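PDB 5G4I: phospholyase from Arthrobacter aurescens, which probably uses pyridoxal 5'-phosphate to eliminate phosphate from O-phosphoethanolamine, giving acetaldehyde and ammonia, although its fold is that of a class III transaminase. Local coordinates for residues 64-69 with 323-328; 46-49 with 55-58. All blocks are in the same frame, centred on the assembly; numbering follows the deposited sequence.

The two contacts follow each other along the chain, with centres about 17 Å apart. Interaction 2 joins the short strands of a hairpin near the N-terminus, next to the edge strand 41-45 of a mixed sheet, and is only partly buried. Interaction 1 is buried: the loop that follows the second of those strands rests against helix 316-331, far along the sequence. Their chemistry differs accordingly. The hairpin pairs through backbone hydrogen bonds and an aliphatic-aromatic cluster, whereas no hydrogen bond links loop and helix, which meet through side-chain packing. H69 joins the two sites: its N lies 2.9 Å from G46 O, a probable hydrogen bond, and its imidazole packs on L49.

Interaction 1. Residues 64-69 with 323-328; sequences VPHVGH and LAVLRY
V67 and Y328 overlap as they point in opposing directions, and the valine meets the tyrosine ring obliquely at CD1, with V67 CB 3.6 Å and V67 CG1 3.7 Å from Y328 CD1. That CG1 methyl also faces the helix itself, 4.0 Å from the carbonyl O of V325 and 4.3 Å from V325 CG1. One residue earlier in the loop, H66 crosses V325 at about a right angle, with imidazole CD2 4.0 Å from V325 CG1. V325 turns CG1 away from its own backbone N (chi1 170°), which points this methyl at the loop, where it touches both H66 CD2 and V67 CG1. The loop, which leads from strand 56-59 to helix 72-82 in this class III aminotransferase fold, bends here in a type I beta turn from P65 to G68, closed by G68 N to P65 O at 3.0 Å. Around the turn, N285 uses both ends of its amide, OD1 accepting from V67 N and ND2 donating to G68 O, while N71 ND2 reaches V67 O. V74 of helix 72-82 packs on both V67 and V325. H66 further rests on F257 and P282, the latter directly after K281 of the cofactor pocket, although its side chain stays about 13 Å from the pyridoxal phosphate.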
ATOM      1  N   VAL A  64       3.768  14.752  -6.562  1.00  9.98           N
ATOM      2  CA  VAL A  64       2.530  14.099  -6.269  1.00 10.28           C
ATOM      3  C   VAL A  64       1.304  14.886  -6.821  1.00 10.18           C
ATOM      4  O   VAL A  64       0.396  14.289  -7.458  1.00 10.33           O
ATOM      5  CB  VAL A  64       2.420  13.714  -4.748  1.00 10.66           C
ATOM      6  CG1 VAL A  64       1.008  13.308  -4.390  1.00 11.29           C
ATOM      7  CG2 VAL A  64       3.426  12.627  -4.413  1.00 10.65           C
ATOM      8  N   PRO A  65       1.196  16.239  -6.619  1.00  9.81           N
ATOM      9  CA  PRO A  65       0.131  17.019  -7.226  1.00 10.61           C
ATOM     10  C   PRO A  65       0.446  17.346  -8.688  1.00 10.51           C
ATOM     11  O   PRO A  65       0.644  18.475  -9.124  1.00 11.09           O
ATOM     12  CB  PRO A  65       0.140  18.326  -6.366  1.00 11.69           C
ATOM     13  CG  PRO A  65       1.490  18.448  -5.934  1.00 12.61           C
ATOM     14  CD  PRO A  65       2.002  17.052  -5.681  1.00 10.97           C
ATOM     15  N   HIS A  66       0.529  16.240  -9.480  1.00  9.83           N
ATOM     16  CA  HIS A  66       0.869  16.279 -10.914  1.00 10.59           C
ATOM     17  C   HIS A  66       0.091  17.341 -11.714  1.00 10.34           C
ATOM     18  O   HIS A  66       0.704  18.040 -12.569  1.00 11.00           O
ATOM     19  CB  HIS A  66       0.516  14.874 -11.531  1.00 11.87           C
ATOM     20  CG  HIS A  66       1.068  14.627 -12.913  1.00 11.51           C
ATOM     21  ND1 HIS A  66       2.416  14.600 -13.177  1.00 13.31           N
ATOM     22  CD2 HIS A  66       0.430  14.356 -14.083  1.00 13.43           C
ATOM     23  CE1 HIS A  66       2.576  14.295 -14.465  1.00 11.51           C
ATOM     24  NE2 HIS A  66       1.403  14.173 -15.024  1.00 12.91           N
ATOM     25  N   VAL A  67      -1.220  17.495 -11.462  1.00  8.98           N
ATOM     26  CA  VAL A  67      -2.058  18.466 -12.165  1.00  9.60           C
ATOM     27  C   VAL A  67      -2.416  19.719 -11.348  1.00 10.56           C
ATOM     28  O   VAL A  67      -3.416  20.404 -11.635  1.00 11.11           O
ATOM     29  CB  VAL A  67      -3.285  17.810 -12.847  1.00 10.00           C
ATOM     30  CG1 VAL A  67      -2.791  16.830 -13.963  1.00 10.08           C
ATOM     31  CG2 VAL A  67      -4.192  17.022 -11.904  1.00 10.36           C
ATOM     32  N   GLY A  68      -1.650  19.919 -10.303  1.00 10.91           N
ATOM     33  CA  GLY A  68      -1.726  21.119  -9.488  1.00 11.34           C
ATOM     34  C   GLY A  68      -2.487  20.938  -8.155  1.00 10.37           C
ATOM     35  O   GLY A  68      -3.400  20.064  -8.019  1.00 10.14           O
ATOM     36  N   HIS A  69      -2.084  21.702  -7.140  1.00 10.78           N
ATOM     37  CA  HIS A  69      -2.795  21.690  -5.867  1.00 11.24           C
ATOM     38  C   HIS A  69      -4.285  22.085  -5.989  1.00 11.40           C
ATOM     39  O   HIS A  69      -4.626  23.049  -6.715  1.00 11.91           O
ATOM     40  CB  HIS A  69      -2.108  22.678  -4.880  1.00 10.79           C
ATOM     41  CG  HIS A  69      -0.692  22.332  -4.604  1.00 11.29           C
ATOM     42  ND1 HIS A  69      -0.327  21.261  -3.823  1.00 12.02           N
ATOM     43  CD2 HIS A  69       0.480  22.897  -5.029  1.00 10.88           C
ATOM     44  CE1 HIS A  69       0.998  21.191  -3.779  1.00 11.42           C
ATOM     45  NE2 HIS A  69       1.508  22.182  -4.502  1.00 11.77           N
ATOM     46  N   LEU A 323      -8.439   8.439 -13.674  1.00 10.40           N
ATOM     47  CA  LEU A 323      -8.978   8.852 -14.989  1.00 12.09           C
ATOM     48  C   LEU A 323      -8.949  10.390 -15.099  1.00 10.59           C
ATOM     49  O   LEU A 323      -8.615  10.933 -16.169  1.00 11.83           O
ATOM     50  CB  LEU A 323     -10.408   8.312 -15.132  1.00 13.46           C
ATOM     51  CG  LEU A 323     -10.633   6.924 -15.652  1.00 19.00           C
ATOM     52  CD1 LEU A 323     -12.089   6.496 -15.256  1.00 21.83           C
ATOM     53  CD2 LEU A 323     -10.378   6.954 -17.211  1.00 19.07           C
ATOM     54  N   ALA A 324      -9.305  11.095 -14.008  1.00 10.37           N
ATOM     55  CA  ALA A 324      -9.284  12.586 -14.054  1.00 11.08           C
ATOM     56  C   ALA A 324      -7.931  13.195 -14.227  1.00 10.34           C
ATOM     57  O   ALA A 324      -7.753  14.230 -14.948  1.00 10.42           O
ATOM     58  CB  ALA A 324      -9.988  13.138 -12.824  1.00 11.89           C
ATOM     59  N   VAL A 325      -6.905  12.550 -13.666  1.00 10.32           N
ATOM     60  CA  VAL A 325      -5.501  12.993 -13.882  1.00 10.52           C
ATOM     61  C   VAL A 325      -5.109  12.870 -15.360  1.00  9.83           C
ATOM     62  O   VAL A 325      -4.543  13.825 -15.959  1.00 10.43           O
ATOM     63  CB  VAL A 325      -4.487  12.267 -12.957  1.00 10.04           C
ATOM     64  CG1 VAL A 325      -3.038  12.551 -13.360  1.00 10.24           C
ATOM     65  CG2 VAL A 325      -4.766  12.735 -11.520  1.00 11.23           C
ATOM     66  N   LEU A 326      -5.381  11.676 -15.966  1.00  9.68           N
ATOM     67  CA  LEU A 326      -5.040  11.497 -17.359  1.00  9.81           C
ATOM     68  C   LEU A 326      -5.836  12.404 -18.286  1.00 10.41           C
ATOM     69  O   LEU A 326      -5.272  13.007 -19.218  1.00 10.49           O
ATOM     70  CB  LEU A 326      -5.246  10.029 -17.788  1.00 11.16           C
ATOM     71  CG  LEU A 326      -4.256   8.949 -17.313  1.00 12.45           C
ATOM     72  CD1 LEU A 326      -4.744   7.523 -17.704  1.00 14.01           C
ATOM     73  CD2 LEU A 326      -2.851   9.238 -17.797  1.00 13.53           C
ATOM     74  N   ARG A 327      -7.136  12.573 -17.992  1.00 10.80           N
ATOM     75  CA  ARG A 327      -7.979  13.440 -18.839  1.00 12.63           C
ATOM     76  C   ARG A 327      -7.449  14.902 -18.799  1.00 11.24           C
ATOM     77  O   ARG A 327      -7.388  15.606 -19.817  1.00 11.30           O
ATOM     78  CB  ARG A 327      -9.458  13.368 -18.473  1.00 12.26           C
ATOM     79  CG  ARG A 327     -10.231  14.397 -19.298  1.00 16.37           C
ATOM     80  N   TYR A 328      -7.131  15.421 -17.592  1.00 10.07           N
ATOM     81  CA  TYR A 328      -6.645  16.764 -17.452  1.00 10.42           C
ATOM     82  C   TYR A 328      -5.333  17.002 -18.104  1.00 10.76           C
ATOM     83  O   TYR A 328      -5.122  17.983 -18.885  1.00 10.97           O
ATOM     84  CB  TYR A 328      -6.616  17.221 -15.954  1.00 11.13           C
ATOM     85  CG  TYR A 328      -6.364  18.671 -15.756  1.00 11.29           C
ATOM     86  CD1 TYR A 328      -5.054  19.208 -15.686  1.00 12.79           C
ATOM     87  CD2 TYR A 328      -7.461  19.546 -15.573  1.00 13.36           C
ATOM     88  CE1 TYR A 328      -4.868  20.571 -15.541  1.00 12.19           C
ATOM     89  CE2 TYR A 328      -7.246  20.911 -15.432  1.00 15.32           C
ATOM     90  CZ  TYR A 328      -5.961  21.380 -15.408  1.00 16.40           C
ATOM     91  OH  TYR A 328      -5.685  22.778 -15.237  1.00 20.63           O
TER

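Interaction 2. Residues 46-49 with 55-58; sequences GVWL and KVYL
L58 and V47 pack together against one face of the W48 indole, on one face of the antiparallel beta hairpin of strands 48-51 and 56-59, part of a mixed sheet. The CD1 methyl of L58 lies 3.6 Å from V47 CG2 and, in a CH-pi contact, 4.2 Å from the centroid of the six-membered ring of W48, 14° off the ring normal. V47 CG2 covers the same face of the indole near its rim, so the two methyls share that surface. L58 reaches there because CG extends away from its backbone N (chi1 179°), alongside V47, with both side chains pointing alike. Its CB lies on the same side of the ring but out at the rim, 3.8 Å from W48 CZ3. V56, exposed to solvent, adds an oblique contact, CG1 4.0 Å from W48 CE3. Beyond this cluster, H423, I426 and L427 of helix 421-436 pack on L58, and H423 also touches V47.

W48 and L58 form the non-hydrogen-bonded pair of the hairpin. The neighbouring pair, L49 and Y57, is bonded twice: L49 N to Y57 O at 2.9 Å and Y57 N to L49 O at 2.8 Å. Each acceptor also receives a CA-H contact, from W48 CA to Y57 O and from V56 CA to L49 O. The side chains of L49 and Y57 lie on the other face of the sheet, both touching L400 of strand 399-404, while L49 also meets V85 of the second subunit. L49 O sits at the edge of the tyrosine ring, 3.7 Å from Y57 CD1. At the polar end of the hairpin, K55 NZ bonds to E396 O, and the D51 carboxylate, at the end of the first strand, reaches across the turn to the second: OD1 accepts from K55 N, and OD2 is hydrogen-bonded to Y57 OH.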
ATOM      1  N   GLY A  46      -2.954  25.288  -7.713  1.00 12.54           N
ATOM      2  CA  GLY A  46      -2.067  25.173  -8.844  1.00 12.50           C
ATOM      3  C   GLY A  46      -0.633  24.953  -8.428  1.00 13.71           C
ATOM      4  O   GLY A  46      -0.304  23.882  -7.878  1.00 13.04           O
ATOM      5  N   VAL A  47       0.290  25.941  -8.711  1.00 11.29           N
ATOM      6  CA  VAL A  47       1.687  25.881  -8.321  1.00 11.34           C
ATOM      7  C   VAL A  47       1.973  26.674  -7.004  1.00 11.89           C
ATOM      8  O   VAL A  47       3.150  26.747  -6.602  1.00 14.32           O
ATOM      9  CB  VAL A  47       2.633  26.327  -9.419  1.00 12.81           C
ATOM     10  CG1 VAL A  47       2.571  25.430 -10.687  1.00 14.62           C
ATOM     11  CG2 VAL A  47       2.464  27.865  -9.752  1.00 12.71           C
ATOM     12  N   TRP A  48       0.907  27.235  -6.415  1.00 11.62           N
ATOM     13  CA  TRP A  48       1.130  28.137  -5.256  1.00 12.68           C
ATOM     14  C   TRP A  48       0.704  27.511  -3.921  1.00 12.17           C
ATOM     15  O   TRP A  48      -0.328  26.789  -3.899  1.00 15.34           O
ATOM     16  CB  TRP A  48       0.335  29.419  -5.504  1.00 14.10           C
ATOM     17  CG  TRP A  48       0.713  30.178  -6.737  1.00 14.52           C
ATOM     18  CD1 TRP A  48      -0.016  30.194  -7.909  1.00 14.76           C
ATOM     19  CD2 TRP A  48       1.944  30.908  -6.991  1.00 14.25           C
ATOM     20  NE1 TRP A  48       0.650  30.951  -8.844  1.00 16.07           N
ATOM     21  CE2 TRP A  48       1.860  31.397  -8.327  1.00 15.46           C
ATOM     22  CE3 TRP A  48       3.035  31.254  -6.210  1.00 15.11           C
ATOM     23  CZ2 TRP A  48       2.893  32.196  -8.888  1.00 16.48           C
ATOM     24  CZ3 TRP A  48       4.084  32.071  -6.809  1.00 17.45           C
ATOM     25  CH2 TRP A  48       3.969  32.514  -8.142  1.00 16.79           C
ATOM     26  N   LEU A  49       1.491  27.707  -2.871  1.00 12.91           N
ATOM     27  CA  LEU A  49       1.232  27.189  -1.522  1.00 12.57           C
ATOM     28  C   LEU A  49       1.294  28.279  -0.473  1.00 14.21           C
ATOM     29  O   LEU A  49       2.126  29.159  -0.610  1.00 13.69           O
ATOM     30  CB  LEU A  49       2.235  26.114  -1.160  1.00 13.52           C
ATOM     31  CG  LEU A  49       2.078  24.757  -1.887  1.00 12.60           C
ATOM     32  CD1 LEU A  49       3.395  23.985  -1.926  1.00 13.99           C
ATOM     33  CD2 LEU A  49       0.894  23.975  -1.267  1.00 13.28           C
ATOM     34  N   LYS A  55       2.392  33.391   4.389  1.00 17.44           N
ATOM     35  CA  LYS A  55       3.444  33.562   3.328  1.00 18.40           C
ATOM     36  C   LYS A  55       3.120  32.626   2.163  1.00 16.71           C
ATOM     37  O   LYS A  55       2.707  31.400   2.399  1.00 17.78           O
ATOM     38  CB  LYS A  55       4.832  33.263   3.861  1.00 20.27           C
ATOM     39  CG  LYS A  55       6.007  33.454   2.913  1.00 23.97           C
ATOM     40  CD  LYS A  55       7.330  33.444   3.700  1.00 27.98           C
ATOM     41  CE  LYS A  55       8.611  33.319   2.815  1.00 32.47           C
ATOM     42  NZ  LYS A  55       8.731  34.490   1.971  1.00 32.40           N
ATOM     43  N   VAL A  56       3.283  33.123   0.956  1.00 15.80           N
ATOM     44  CA  VAL A  56       3.018  32.380  -0.301  1.00 15.12           C
ATOM     45  C   VAL A  56       4.314  31.910  -0.947  1.00 16.58           C
ATOM     46  O   VAL A  56       5.318  32.657  -1.050  1.00 17.70           O
ATOM     47  CB  VAL A  56       2.178  33.237  -1.273  1.00 16.39           C
ATOM     48  CG1 VAL A  56       1.967  32.498  -2.604  1.00 19.32           C
ATOM     49  CG2 VAL A  56       0.867  33.596  -0.668  1.00 18.75           C
ATOM     50  N   TYR A  57       4.303  30.649  -1.445  1.00 14.55           N
ATOM     51  CA  TYR A  57       5.468  30.084  -2.071  1.00 13.82           C
ATOM     52  C   TYR A  57       5.120  29.490  -3.483  1.00 12.42           C
ATOM     53  O   TYR A  57       4.003  28.948  -3.662  1.00 13.84           O
ATOM     54  CB  TYR A  57       6.079  28.909  -1.249  1.00 14.17           C
ATOM     55  CG  TYR A  57       6.407  29.211   0.203  1.00 13.20           C
ATOM     56  CD1 TYR A  57       5.387  29.230   1.136  1.00 15.05           C
ATOM     57  CD2 TYR A  57       7.665  29.478   0.582  1.00 15.17           C
ATOM     58  CE1 TYR A  57       5.650  29.521   2.476  1.00 15.78           C
ATOM     59  CE2 TYR A  57       7.988  29.715   1.946  1.00 15.62           C
ATOM     60  CZ  TYR A  57       6.941  29.835   2.821  1.00 16.65           C
ATOM     61  OH  TYR A  57       7.235  30.084   4.159  1.00 18.34           O
ATOM     62  N   LEU A  58       6.112  29.583  -4.352  1.00 12.63           N
ATOM     63  CA  LEU A  58       6.111  28.888  -5.661  1.00 12.15           C
ATOM     64  C   LEU A  58       6.653  27.462  -5.405  1.00 11.35           C
ATOM     65  O   LEU A  58       7.735  27.285  -4.896  1.00 12.67           O
ATOM     66  CB  LEU A  58       6.981  29.626  -6.676  1.00 12.47           C
ATOM     67  CG  LEU A  58       7.088  28.973  -8.088  1.00 13.24           C
ATOM     68  CD1 LEU A  58       5.767  28.827  -8.752  1.00 12.87           C
ATOM     69  CD2 LEU A  58       8.071  29.765  -8.966  1.00 14.46           C
TER